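L-lysine 6-monooxygenase involved in desferrioxamine biosynthesis (Erwinia amylovora CFBP1430, PDB 5O8P) probably hydroxylates one terminal amine of cadaverine, using FAD and NADPH, in the biosynthesis of the siderophore desferrioxamine. Local coordinates at residues 380-385 with 401-406; 18-23 with 154-159; 365-370 with 387-392. All coordinates share one frame; numbering follows the deposited sequence.

How the contacts relate
Contact 1 and contact 2 are fully buried and belong to the same FAD-binding layer: strands 379-381 and 155-157 are parallel neighbours in one sheet, joined where F380 N meets L155 O and F380 O meets L157 N, and both contacts touch the cofactor. Helices 18-27 and 399-410 pack there side by side, with F19 against R402. Contact 3 is only partly buried, and the Y365 side chain lies about 10 Å from FAD. It touches contact 1, with Y401 near R369 and F380 near N370, and their segments alternate along the chain. The chemistry changes accordingly: a charged network in contact 1, helix-on-strand packing with one weak amide bond in contact 2, and histidine-to-backbone bonds in contact 3.

Contact 1: 380-385 with 401-406; sequences FVQNAE and YRNSVL. With FAD (flavin-adenine dinucleotide), chain C.
Q382 and R402 carry this contact, where strand 379-381 of the Rossmann-type FAD-binding domain runs out into a turn and helix 399-410 packs against it. Q382 has CG anti to its carbonyl carbon, then bends at chi2 (-114°), and its end comes nearer the helix than its CB direction suggests. R402 leaves its helix extended, then bends at chi3 (35°), which turns NE to the amide oxygen of Q382; R402 NE to Q382 OE1 is 2.9 Å, in the plane of the carbonyl. The guanidinium and amide stand almost upright to each other, their planes 83° apart, while N383 N and Q382 CA lie over one guanidinium face. Arginine suits the site because it has several donors to spend: R402 NH1 also forms a salt bridge with E385 OE2 (2.8 Å), on the syn side of the carboxylate, and serves T393 O, while F19 makes a cation-pi contact with the same group. OE1 of E385, the N-cap residue of helix 386-389, takes A384 N at 2.7 Å, so both carboxylate oxygens are engaged. Glutamine works as a relay: as OE1 accepts from R402, Q382 NE2 donates to N403 OD1 (2.8 Å) and also to N20 OD1. L406 borders this network, its CD1 against Q382 CD (3.8 Å) and its CD2 against F380 CD1 (3.5 Å). N383 has the positive phi that asparagine tolerates well, and its side chain ends in a weak hydrogen bond from ND2 to the FAD phosphate oxygen O2P, 3.4 Å away.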
loop_
_atom_site.group_PDB
_atom_site.type_symbol
_atom_site.label_atom_id
_atom_site.label_comp_id
_atom_site.label_asym_id
_atom_site.label_seq_id
_atom_site.Cartn_x
_atom_site.Cartn_y
_atom_site.Cartn_z
ATOM N N PHE B 380 -19.800 1.309 -38.423
ATOM C CA PHE B 380 -19.272 1.738 -37.125
ATOM C C PHE B 380 -17.813 1.363 -36.960
ATOM O O PHE B 380 -17.318 0.482 -37.649
ATOM C CB PHE B 380 -20.087 1.106 -36.004
ATOM C CG PHE B 380 -21.519 1.520 -36.013
ATOM C CD1 PHE B 380 -21.908 2.705 -35.421
ATOM C CD2 PHE B 380 -22.475 0.738 -36.639
ATOM C CE1 PHE B 380 -23.231 3.099 -35.427
ATOM C CE2 PHE B 380 -23.798 1.117 -36.656
ATOM C CZ PHE B 380 -24.174 2.303 -36.054
ATOM N N VAL B 381 -17.136 2.006 -36.018
ATOM C CA VAL B 381 -15.738 1.676 -35.748
ATOM C C VAL B 381 -15.504 1.479 -34.251
ATOM O O VAL B 381 -16.150 2.129 -33.453
ATOM C CB VAL B 381 -14.769 2.735 -36.331
ATOM C CG1 VAL B 381 -14.867 2.814 -37.860
ATOM C CG2 VAL B 381 -14.958 4.121 -35.700
ATOM N N GLN B 382 -14.601 0.564 -33.907
ATOM C CA GLN B 382 -14.147 0.316 -32.538
ATOM C C GLN B 382 -12.670 0.678 -32.554
ATOM O O GLN B 382 -11.913 0.072 -33.303
ATOM C CB GLN B 382 -14.260 -1.166 -32.183
ATOM C CG GLN B 382 -15.649 -1.750 -32.324
ATOM C CD GLN B 382 -16.249 -2.173 -31.010
ATOM O OE1 GLN B 382 -16.314 -1.393 -30.071
ATOM N NE2 GLN B 382 -16.690 -3.432 -30.931
ATOM N N ASN B 383 -12.248 1.638 -31.726
ATOM C CA ASN B 383 -10.830 1.988 -31.603
ATOM C C ASN B 383 -10.204 2.565 -32.900
ATOM O O ASN B 383 -9.072 2.223 -33.243
ATOM C CB ASN B 383 -10.047 0.744 -31.116
ATOM C CG ASN B 383 -8.658 1.059 -30.537
ATOM O OD1 ASN B 383 -8.435 2.058 -29.835
ATOM N ND2 ASN B 383 -7.710 0.160 -30.818
ATOM N N ALA B 384 -10.912 3.426 -33.614
ATOM C CA ALA B 384 -10.258 4.297 -34.625
ATOM C C ALA B 384 -10.789 5.740 -34.543
ATOM O O ALA B 384 -10.800 6.481 -35.534
ATOM C CB ALA B 384 -10.425 3.713 -36.023
ATOM N N GLU B 385 -11.241 6.112 -33.346
ATOM C CA GLU B 385 -11.911 7.385 -33.092
ATOM C C GLU B 385 -11.190 8.198 -32.003
ATOM O O GLU B 385 -11.799 9.099 -31.429
ATOM C CB GLU B 385 -13.403 7.145 -32.743
ATOM C CG GLU B 385 -13.719 6.528 -31.366
ATOM C CD GLU B 385 -13.616 5.017 -31.278
ATOM O OE1 GLU B 385 -13.004 4.404 -32.160
ATOM O OE2 GLU B 385 -14.123 4.452 -30.293
ATOM N N TYR B 401 -19.094 0.201 -22.676
ATOM C CA TYR B 401 -19.835 1.428 -22.972
ATOM C C TYR B 401 -20.070 1.521 -24.485
ATOM O O TYR B 401 -21.222 1.601 -24.932
ATOM C CB TYR B 401 -19.138 2.715 -22.453
ATOM C CG TYR B 401 -19.843 3.980 -22.924
ATOM C CD1 TYR B 401 -21.062 4.366 -22.370
ATOM C CD2 TYR B 401 -19.324 4.758 -23.966
ATOM C CE1 TYR B 401 -21.750 5.477 -22.843
ATOM C CE2 TYR B 401 -19.987 5.894 -24.421
ATOM C CZ TYR B 401 -21.208 6.247 -23.848
ATOM O OH TYR B 401 -21.924 7.348 -24.262
ATOM N N ARG B 402 -18.983 1.479 -25.256
ATOM C CA ARG B 402 -19.074 1.640 -26.713
ATOM C C ARG B 402 -19.937 0.528 -27.347
ATOM O O ARG B 402 -20.858 0.809 -28.124
ATOM C CB ARG B 402 -17.677 1.695 -27.358
ATOM C CG ARG B 402 -17.664 2.170 -28.812
ATOM C CD ARG B 402 -16.289 2.219 -29.454
ATOM N NE ARG B 402 -15.421 1.142 -28.972
ATOM C CZ ARG B 402 -14.207 1.281 -28.440
ATOM N NH1 ARG B 402 -13.595 2.463 -28.367
ATOM N NH2 ARG B 402 -13.561 0.197 -28.019
ATOM N N ASN B 403 -19.671 -0.718 -26.966
ATOM C CA ASN B 403 -20.472 -1.850 -27.430
ATOM C C ASN B 403 -21.966 -1.689 -27.114
ATOM O O ASN B 403 -22.824 -2.031 -27.939
ATOM C CB ASN B 403 -19.936 -3.174 -26.847
ATOM C CG ASN B 403 -18.627 -3.614 -27.487
ATOM O OD1 ASN B 403 -18.413 -3.412 -28.677
ATOM N ND2 ASN B 403 -17.751 -4.223 -26.697
ATOM N N SER B 404 -22.274 -1.141 -25.941
ATOM C CA SER B 404 -23.663 -0.893 -25.559
ATOM C C SER B 404 -24.371 0.150 -26.415
ATOM O O SER B 404 -25.591 0.020 -26.612
ATOM C CB SER B 404 -23.766 -0.507 -24.086
ATOM O OG SER B 404 -23.457 -1.621 -23.280
ATOM N N VAL B 405 -23.641 1.159 -26.909
ATOM C CA VAL B 405 -24.268 2.182 -27.785
ATOM C C VAL B 405 -24.325 1.667 -29.225
ATOM O O VAL B 405 -25.217 2.044 -29.988
ATOM C CB VAL B 405 -23.651 3.635 -27.694
ATOM C CG1 VAL B 405 -22.944 3.898 -26.363
ATOM C CG2 VAL B 405 -22.722 3.967 -28.849
ATOM N N LEU B 406 -23.363 0.826 -29.600
ATOM C CA LEU B 406 -23.418 0.164 -30.885
ATOM C C LEU B 406 -24.649 -0.704 -30.930
ATOM O O LEU B 406 -25.414 -0.625 -31.891
ATOM C CB LEU B 406 -22.175 -0.687 -31.134
ATOM C CG LEU B 406 -20.859 0.038 -31.373
ATOM C CD1 LEU B 406 -19.768 -1.003 -31.577
ATOM C CD2 LEU B 406 -20.955 0.990 -32.543
HETATM P PA FAD C . -6.620 -6.140 -32.065
HETATM O O1A FAD C . -5.794 -7.175 -31.323
HETATM O O2A FAD C . -5.923 -5.134 -32.948
HETATM O O5B FAD C . -7.686 -6.989 -32.931
HETATM C C5B FAD C . -7.801 -6.868 -34.345
HETATM C C4B FAD C . -8.073 -8.198 -35.039
HETATM O O4B FAD C . -8.599 -7.947 -36.351
HETATM C C3B FAD C . -6.808 -9.026 -35.235
HETATM O O3B FAD C . -7.070 -10.374 -34.823
HETATM C C2B FAD C . -6.483 -8.888 -36.722
HETATM O O2B FAD C . -5.843 -10.034 -37.292
HETATM C C1B FAD C . -7.859 -8.691 -37.330
HETATM N N9A FAD C . -7.897 -8.074 -38.684
HETATM C C8A FAD C . -7.303 -6.943 -39.119
HETATM N N7A FAD C . -7.595 -6.728 -40.433
HETATM C C5A FAD C . -8.392 -7.735 -40.852
HETATM C C6A FAD C . -9.070 -8.142 -42.113
HETATM N N6A FAD C . -8.954 -7.401 -43.242
HETATM N N1A FAD C . -9.814 -9.279 -42.102
HETATM C C2A FAD C . -9.946 -10.039 -40.994
HETATM N N3A FAD C . -9.353 -9.732 -39.824
HETATM C C4A FAD C . -8.584 -8.617 -39.691
HETATM N N1 FAD C . -5.590 -1.529 -22.956
HETATM C C2 FAD C . -6.144 -1.639 -21.720
HETATM O O2 FAD C . -7.209 -1.023 -21.495
HETATM N N3 FAD C . -5.590 -2.392 -20.743
HETATM C C4 FAD C . -4.446 -3.075 -20.933
HETATM O O4 FAD C . -3.952 -3.757 -20.015
HETATM C C4X FAD C . -3.778 -3.007 -22.257
HETATM N N5 FAD C . -2.630 -3.672 -22.513
HETATM C C5X FAD C . -2.044 -3.586 -23.731
HETATM C C6 FAD C . -0.861 -4.291 -23.936
HETATM C C7 FAD C . -0.201 -4.253 -25.163
HETATM C C7M FAD C . 1.081 -5.023 -25.359
HETATM C C8 FAD C . -0.780 -3.439 -26.271
HETATM C C8M FAD C . -0.087 -3.380 -27.605
HETATM C C9 FAD C . -1.963 -2.725 -26.074
HETATM C C9A FAD C . -2.641 -2.756 -24.841
HETATM N N10 FAD C . -3.863 -2.043 -24.592
HETATM C C10 FAD C . -4.436 -2.161 -23.294
HETATM C "C1'" FAD C . -4.555 -1.200 -25.605
HETATM C "C2'" FAD C . -5.661 -1.969 -26.364
HETATM O "O2'" FAD C . -6.487 -2.707 -25.440
HETATM C "C3'" FAD C . -5.126 -2.921 -27.450
HETATM O "O3'" FAD C . -4.390 -2.188 -28.442
HETATM C "C4'" FAD C . -6.228 -3.723 -28.156
HETATM O "O4'" FAD C . -5.678 -4.944 -28.664
HETATM C "C5'" FAD C . -6.872 -2.958 -29.309
HETATM O "O5'" FAD C . -8.173 -3.495 -29.556
HETATM P P FAD C . -8.536 -4.126 -30.982
HETATM O O1P FAD C . -9.947 -4.670 -30.906
HETATM O O2P FAD C . -8.201 -3.032 -31.956
HETATM O O3P FAD C . -7.476 -5.361 -30.919
#

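Contact 2: 18-23 with 154-159; sequences PFNLGL and RLVLGT. With FAD (flavin-adenine dinucleotide), chain C.
N20 meets the end of strand 155-157 with its amide, and the polar part of the contact is correspondingly slight. N20 ND2 makes a weak hydrogen bond to V156 O (3.5 Å, N-H...O angle 161°); its stronger partner is G15 O, and N20 OD1 accepts from Q382 NE2. The buried amide is thus satisfied at both ends, which suits asparagine: one short group can link its own preceding turn, strand 155-157 and the neighbouring 380-385 segment. G158 suits its place because it has no side chain, so the N20 amide can lie close to the backbone, with N20 CG 4.0 Å from G158 CA.

The apolar part is a meeting of branch ends. In L23, one turn further along the helix, chi1 (-171°) sets CG anti to the backbone N; from there the CD2 branch meets V156 tip to tip, 3.7 Å from V156 CG2. The same V156 methyl lies beside N20 OD1 as the two side chains pass in opposite directions. L23 also packs on L407, and V156 on the F11 ring of strand 8-14.

Both segments line the cofactor. G158 and T159 lie by its adenosine side, their carbonyl oxygens near FAD C5B. P18 CD is 3.3 Å from FAD O3P, and F19 CE2 is 3.2 Å from FAD O5'. The helix N-terminus thus faces the pyrophosphate, where its dipole probably helps to offset the negative charge. Strand 8-14, helix 18-27 and parallel strand 35-38 form the beta-alpha-beta unit of a Rossmann-type dinucleotide-binding fold, with strand 155-157 pairing alongside strand 8-14.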
loop_
_atom_site.group_PDB
_atom_site.type_symbol
_atom_site.label_atom_id
_atom_site.label_comp_id
_atom_site.label_asym_id
_atom_site.label_seq_id
_atom_site.Cartn_x
_atom_site.Cartn_y
_atom_site.Cartn_z
ATOM N N PRO B 18 -10.138 -7.624 -28.648
ATOM C CA PRO B 18 -10.941 -7.646 -27.421
ATOM C C PRO B 18 -12.207 -6.810 -27.507
ATOM O O PRO B 18 -13.203 -7.161 -26.859
ATOM C CB PRO B 18 -9.999 -7.080 -26.354
ATOM C CG PRO B 18 -8.633 -7.109 -26.961
ATOM C CD PRO B 18 -8.826 -6.991 -28.435
ATOM N N PHE B 19 -12.185 -5.750 -28.312
ATOM C CA PHE B 19 -13.393 -4.943 -28.516
ATOM C C PHE B 19 -14.527 -5.678 -29.255
ATOM O O PHE B 19 -15.626 -5.777 -28.715
ATOM C CB PHE B 19 -13.057 -3.608 -29.198
ATOM C CG PHE B 19 -12.088 -2.777 -28.425
ATOM C CD1 PHE B 19 -12.237 -2.591 -27.039
ATOM C CD2 PHE B 19 -11.046 -2.147 -29.054
ATOM C CE1 PHE B 19 -11.349 -1.832 -26.317
ATOM C CE2 PHE B 19 -10.156 -1.370 -28.321
ATOM C CZ PHE B 19 -10.304 -1.236 -26.959
ATOM N N ASN B 20 -14.275 -6.206 -30.453
ATOM C CA ASN B 20 -15.316 -6.981 -31.158
ATOM C C ASN B 20 -15.620 -8.309 -30.493
ATOM O O ASN B 20 -16.734 -8.793 -30.614
ATOM C CB ASN B 20 -14.993 -7.212 -32.632
ATOM C CG ASN B 20 -15.496 -6.102 -33.542
ATOM O OD1 ASN B 20 -16.168 -5.187 -33.104
ATOM N ND2 ASN B 20 -15.164 -6.181 -34.820
ATOM N N LEU B 21 -14.661 -8.895 -29.784
ATOM C CA LEU B 21 -14.940 -10.097 -28.992
ATOM C C LEU B 21 -15.930 -9.749 -27.885
ATOM O O LEU B 21 -16.800 -10.549 -27.540
ATOM C CB LEU B 21 -13.657 -10.684 -28.397
ATOM C CG LEU B 21 -13.820 -11.974 -27.586
ATOM C CD1 LEU B 21 -14.403 -13.086 -28.447
ATOM C CD2 LEU B 21 -12.498 -12.432 -26.962
ATOM N N GLY B 22 -15.790 -8.549 -27.323
ATOM C CA GLY B 22 -16.763 -8.016 -26.373
ATOM C C GLY B 22 -18.126 -7.895 -26.998
ATOM O O GLY B 22 -19.086 -8.493 -26.510
ATOM N N LEU B 23 -18.209 -7.151 -28.099
ATOM C CA LEU B 23 -19.475 -7.009 -28.840
ATOM C C LEU B 23 -20.123 -8.364 -29.110
ATOM O O LEU B 23 -21.345 -8.508 -28.999
ATOM C CB LEU B 23 -19.265 -6.271 -30.166
ATOM C CG LEU B 23 -20.512 -5.855 -30.952
ATOM C CD1 LEU B 23 -21.531 -5.168 -30.074
ATOM C CD2 LEU B 23 -20.118 -4.948 -32.105
ATOM N N ARG B 154 -25.322 -3.514 -41.633
ATOM C CA ARG B 154 -24.378 -2.729 -40.872
ATOM C C ARG B 154 -23.035 -3.434 -40.701
ATOM O O ARG B 154 -22.962 -4.656 -40.559
ATOM C CB ARG B 154 -24.973 -2.462 -39.495
ATOM C CG ARG B 154 -26.230 -1.607 -39.501
ATOM C CD ARG B 154 -26.909 -1.629 -38.164
ATOM N NE ARG B 154 -27.882 -2.712 -38.175
ATOM C CZ ARG B 154 -29.185 -2.578 -38.400
ATOM N NH1 ARG B 154 -29.729 -1.381 -38.620
ATOM N NH2 ARG B 154 -29.956 -3.669 -38.395
ATOM N N LEU B 155 -21.966 -2.645 -40.689
ATOM C CA LEU B 155 -20.618 -3.133 -40.390
ATOM C C LEU B 155 -20.077 -2.490 -39.122
ATOM O O LEU B 155 -20.367 -1.330 -38.834
ATOM C CB LEU B 155 -19.682 -2.773 -41.541
ATOM C CG LEU B 155 -20.076 -3.257 -42.925
ATOM C CD1 LEU B 155 -19.178 -2.612 -43.964
ATOM C CD2 LEU B 155 -19.994 -4.770 -42.964
ATOM N N VAL B 156 -19.267 -3.224 -38.378
ATOM C CA VAL B 156 -18.549 -2.652 -37.245
ATOM C C VAL B 156 -17.090 -3.090 -37.381
ATOM O O VAL B 156 -16.763 -4.279 -37.268
ATOM C CB VAL B 156 -19.231 -2.953 -35.873
ATOM C CG1 VAL B 156 -20.122 -4.178 -35.937
ATOM C CG2 VAL B 156 -18.234 -3.104 -34.727
ATOM N N LEU B 157 -16.230 -2.100 -37.636
ATOM C CA LEU B 157 -14.811 -2.316 -37.946
ATOM C C LEU B 157 -13.955 -2.310 -36.676
ATOM O O LEU B 157 -13.632 -1.255 -36.149
ATOM C CB LEU B 157 -14.322 -1.242 -38.924
ATOM C CG LEU B 157 -15.154 -1.053 -40.197
ATOM C CD1 LEU B 157 -14.578 0.021 -41.103
ATOM C CD2 LEU B 157 -15.307 -2.345 -40.970
ATOM N N GLY B 158 -13.613 -3.496 -36.178
ATOM C CA GLY B 158 -12.738 -3.654 -35.022
ATOM C C GLY B 158 -11.387 -4.218 -35.419
ATOM O O GLY B 158 -10.860 -5.095 -34.741
ATOM N N THR B 159 -10.854 -3.687 -36.521
ATOM C CA THR B 159 -9.649 -4.167 -37.206
ATOM C C THR B 159 -8.403 -3.999 -36.332
ATOM O O THR B 159 -7.486 -4.801 -36.392
ATOM C CB THR B 159 -9.483 -3.397 -38.567
ATOM O OG1 THR B 159 -10.116 -4.151 -39.610
ATOM C CG2 THR B 159 -8.028 -3.127 -38.979
HETATM P PA FAD C . -6.620 -6.140 -32.065
HETATM O O1A FAD C . -5.794 -7.175 -31.323
HETATM O O2A FAD C . -5.923 -5.134 -32.948
HETATM O O5B FAD C . -7.686 -6.989 -32.931
HETATM C C5B FAD C . -7.801 -6.868 -34.345
HETATM C C4B FAD C . -8.073 -8.198 -35.039
HETATM O O4B FAD C . -8.599 -7.947 -36.351
HETATM C C3B FAD C . -6.808 -9.026 -35.235
HETATM O O3B FAD C . -7.070 -10.374 -34.823
HETATM C C2B FAD C . -6.483 -8.888 -36.722
HETATM O O2B FAD C . -5.843 -10.034 -37.292
HETATM C C1B FAD C . -7.859 -8.691 -37.330
HETATM N N9A FAD C . -7.897 -8.074 -38.684
HETATM C C8A FAD C . -7.303 -6.943 -39.119
HETATM N N7A FAD C . -7.595 -6.728 -40.433
HETATM C C5A FAD C . -8.392 -7.735 -40.852
HETATM C C6A FAD C . -9.070 -8.142 -42.113
HETATM N N6A FAD C . -8.954 -7.401 -43.242
HETATM N N1A FAD C . -9.814 -9.279 -42.102
HETATM C C2A FAD C . -9.946 -10.039 -40.994
HETATM N N3A FAD C . -9.353 -9.732 -39.824
HETATM C C4A FAD C . -8.584 -8.617 -39.691
HETATM N N1 FAD C . -5.590 -1.529 -22.956
HETATM C C2 FAD C . -6.144 -1.639 -21.720
HETATM O O2 FAD C . -7.209 -1.023 -21.495
HETATM N N3 FAD C . -5.590 -2.392 -20.743
HETATM C C4 FAD C . -4.446 -3.075 -20.933
HETATM O O4 FAD C . -3.952 -3.757 -20.015
HETATM C C4X FAD C . -3.778 -3.007 -22.257
HETATM N N5 FAD C . -2.630 -3.672 -22.513
HETATM C C5X FAD C . -2.044 -3.586 -23.731
HETATM C C6 FAD C . -0.861 -4.291 -23.936
HETATM C C7 FAD C . -0.201 -4.253 -25.163
HETATM C C7M FAD C . 1.081 -5.023 -25.359
HETATM C C8 FAD C . -0.780 -3.439 -26.271
HETATM C C8M FAD C . -0.087 -3.380 -27.605
HETATM C C9 FAD C . -1.963 -2.725 -26.074
HETATM C C9A FAD C . -2.641 -2.756 -24.841
HETATM N N10 FAD C . -3.863 -2.043 -24.592
HETATM C C10 FAD C . -4.436 -2.161 -23.294
HETATM C "C1'" FAD C . -4.555 -1.200 -25.605
HETATM C "C2'" FAD C . -5.661 -1.969 -26.364
HETATM O "O2'" FAD C . -6.487 -2.707 -25.440
HETATM C "C3'" FAD C . -5.126 -2.921 -27.450
HETATM O "O3'" FAD C . -4.390 -2.188 -28.442
HETATM C "C4'" FAD C . -6.228 -3.723 -28.156
HETATM O "O4'" FAD C . -5.678 -4.944 -28.664
HETATM C "C5'" FAD C . -6.872 -2.958 -29.309
HETATM O "O5'" FAD C . -8.173 -3.495 -29.556
HETATM P P FAD C . -8.536 -4.126 -30.982
HETATM O O1P FAD C . -9.947 -4.670 -30.906
HETATM O O2P FAD C . -8.201 -3.032 -31.956
HETATM O O3P FAD C . -7.476 -5.361 -30.919
#

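Contact 3: 365-370 with 387-392; sequences YDVQRN and HTHGFV
Y365 gives its carbonyl oxygen to H387: NE2 donates to Y365 O, which lies in the imidazole plane, although the modelled separation is doubtfully short. H387 reaches it with CG between its backbone N and carbonyl carbon (chi1 67°). At D366 the chain makes an inverse gamma turn. Separately, Q368 NE2 bonds D366 O (2.8 Å). V367 is the apolar member, its CB 3.4 Å from T388 OG1 and its CG1 4.0 Å from H389 NE2; its branching lets one small side chain touch both T388 and H389, each crossed at about a right angle. The T388 hydroxyl has its own hydrogen-bond partner in E385 O. Next, Q368 O accepts from H389 NE2 (3.0 Å), the donor standing above the carbonyl plane. R369 follows; its chain bends at chi2, and NH1 ends 3.6 Å from H389 CE1, guanidinium and ring 89° apart, while its charge is matched by D250. H389 is suited to the spot as both donor and flat ring, stacked on Y371. Two histidines of the short helix 386-389 thus pin the backbone of the long loop between strands 342-343 and 379-381, the latter in the FAD-binding sheet.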
loop_
_atom_site.group_PDB
_atom_site.type_symbol
_atom_site.label_atom_id
_atom_site.label_comp_id
_atom_site.label_asym_id
_atom_site.label_seq_id
_atom_site.Cartn_x
_atom_site.Cartn_y
_atom_site.Cartn_z
ATOM N N TYR B 365 -11.381 9.329 -40.545
ATOM C CA TYR B 365 -12.821 9.193 -40.409
ATOM C C TYR B 365 -13.391 10.360 -39.587
ATOM O O TYR B 365 -12.910 10.617 -38.479
ATOM C CB TYR B 365 -13.198 7.906 -39.681
ATOM C CG TYR B 365 -12.648 6.605 -40.200
ATOM C CD1 TYR B 365 -12.536 6.350 -41.563
ATOM C CD2 TYR B 365 -12.277 5.601 -39.315
ATOM C CE1 TYR B 365 -12.036 5.144 -42.026
ATOM C CE2 TYR B 365 -11.783 4.394 -39.764
ATOM C CZ TYR B 365 -11.675 4.170 -41.113
ATOM O OH TYR B 365 -11.192 2.966 -41.518
ATOM N N ASP B 366 -14.396 11.055 -40.112
ATOM C CA ASP B 366 -15.135 12.045 -39.330
ATOM C C ASP B 366 -16.191 11.322 -38.488
ATOM O O ASP B 366 -17.384 11.291 -38.831
ATOM C CB ASP B 366 -15.785 13.087 -40.249
ATOM C CG ASP B 366 -16.447 14.224 -39.479
ATOM O OD1 ASP B 366 -15.786 14.820 -38.596
ATOM O OD2 ASP B 366 -17.628 14.512 -39.766
ATOM N N VAL B 367 -15.746 10.771 -37.358
ATOM C CA VAL B 367 -16.570 9.848 -36.575
ATOM C C VAL B 367 -17.667 10.616 -35.834
ATOM O O VAL B 367 -17.398 11.663 -35.250
ATOM C CB VAL B 367 -15.746 9.040 -35.541
ATOM C CG1 VAL B 367 -16.594 7.911 -34.955
ATOM C CG2 VAL B 367 -14.476 8.488 -36.159
ATOM N N GLN B 368 -18.888 10.082 -35.850
ATOM C CA GLN B 368 -20.027 10.695 -35.154
ATOM C C GLN B 368 -20.039 10.188 -33.713
ATOM O O GLN B 368 -19.272 9.279 -33.362
ATOM C CB GLN B 368 -21.350 10.339 -35.830
ATOM C CG GLN B 368 -21.384 10.512 -37.337
ATOM C CD GLN B 368 -21.174 11.931 -37.782
ATOM O OE1 GLN B 368 -22.110 12.730 -37.752
ATOM N NE2 GLN B 368 -19.953 12.247 -38.250
ATOM N N ARG B 369 -20.918 10.758 -32.884
ATOM C CA ARG B 369 -20.903 10.445 -31.447
ATOM C C ARG B 369 -21.294 9.001 -31.187
ATOM O O ARG B 369 -20.826 8.427 -30.211
ATOM C CB ARG B 369 -21.752 11.422 -30.631
ATOM C CG ARG B 369 -21.827 11.146 -29.120
ATOM C CD ARG B 369 -20.495 11.364 -28.437
ATOM N NE ARG B 369 -20.474 10.920 -27.041
ATOM C CZ ARG B 369 -20.296 9.664 -26.621
ATOM N NH1 ARG B 369 -20.141 8.656 -27.477
ATOM N NH2 ARG B 369 -20.271 9.412 -25.315
ATOM N N ASN B 370 -22.116 8.418 -32.066
ATOM C CA ASN B 370 -22.465 6.988 -31.970
ATOM C C ASN B 370 -21.435 6.032 -32.605
ATOM O O ASN B 370 -21.748 4.867 -32.831
ATOM C CB ASN B 370 -23.874 6.722 -32.552
ATOM C CG ASN B 370 -23.966 6.967 -34.051
ATOM O OD1 ASN B 370 -23.072 7.537 -34.661
ATOM N ND2 ASN B 370 -25.072 6.546 -34.646
ATOM N N HIS B 387 -9.087 10.532 -32.380
ATOM C CA HIS B 387 -9.061 11.930 -32.835
ATOM C C HIS B 387 -10.368 12.701 -32.614
ATOM O O HIS B 387 -10.362 13.921 -32.649
ATOM C CB HIS B 387 -8.579 12.009 -34.300
ATOM C CG HIS B 387 -9.521 11.411 -35.294
ATOM N ND1 HIS B 387 -9.575 10.052 -35.559
ATOM C CD2 HIS B 387 -10.349 11.997 -36.184
ATOM C CE1 HIS B 387 -10.465 9.827 -36.510
ATOM N NE2 HIS B 387 -10.945 10.990 -36.909
ATOM N N THR B 388 -11.474 11.997 -32.404
ATOM C CA THR B 388 -12.806 12.608 -32.186
ATOM C C THR B 388 -13.516 12.237 -30.863
ATOM O O THR B 388 -14.448 12.939 -30.477
ATOM C CB THR B 388 -13.774 12.175 -33.309
ATOM O OG1 THR B 388 -13.814 10.738 -33.359
ATOM C CG2 THR B 388 -13.376 12.735 -34.663
ATOM N N HIS B 389 -13.120 11.140 -30.210
ATOM C CA HIS B 389 -13.665 10.730 -28.903
ATOM C C HIS B 389 -12.648 10.751 -27.757
ATOM O O HIS B 389 -13.006 10.460 -26.616
ATOM C CB HIS B 389 -14.283 9.335 -29.012
ATOM C CG HIS B 389 -15.554 9.311 -29.789
ATOM N ND1 HIS B 389 -16.761 8.972 -29.213
ATOM C CD2 HIS B 389 -15.816 9.593 -31.086
ATOM C CE1 HIS B 389 -17.713 9.034 -30.128
ATOM N NE2 HIS B 389 -17.170 9.418 -31.271
ATOM N N GLY B 390 -11.393 11.064 -28.065
ATOM C CA GLY B 390 -10.393 11.407 -27.058
ATOM C C GLY B 390 -9.607 10.229 -26.532
ATOM O O GLY B 390 -9.710 9.119 -27.047
ATOM N N PHE B 391 -8.850 10.484 -25.462
ATOM C CA PHE B 391 -7.927 9.501 -24.854
ATOM C C PHE B 391 -8.555 8.176 -24.352
ATOM O O PHE B 391 -7.810 7.254 -23.985
ATOM C CB PHE B 391 -7.191 10.176 -23.691
ATOM C CG PHE B 391 -7.960 10.153 -22.397
ATOM C CD1 PHE B 391 -8.917 11.122 -22.099
ATOM C CD2 PHE B 391 -7.772 9.100 -21.508
ATOM C CE1 PHE B 391 -9.627 11.063 -20.915
ATOM C CE2 PHE B 391 -8.486 9.028 -20.329
ATOM C CZ PHE B 391 -9.403 10.016 -20.028
ATOM N N VAL B 392 -9.891 8.083 -24.309
ATOM C CA VAL B 392 -10.560 6.906 -23.720
ATOM C C VAL B 392 -10.729 5.733 -24.681
ATOM O O VAL B 392 -11.234 4.678 -24.278
ATOM C CB VAL B 392 -11.954 7.246 -23.156
ATOM C CG1 VAL B 392 -11.844 8.309 -22.073
ATOM C CG2 VAL B 392 -12.887 7.673 -24.280
#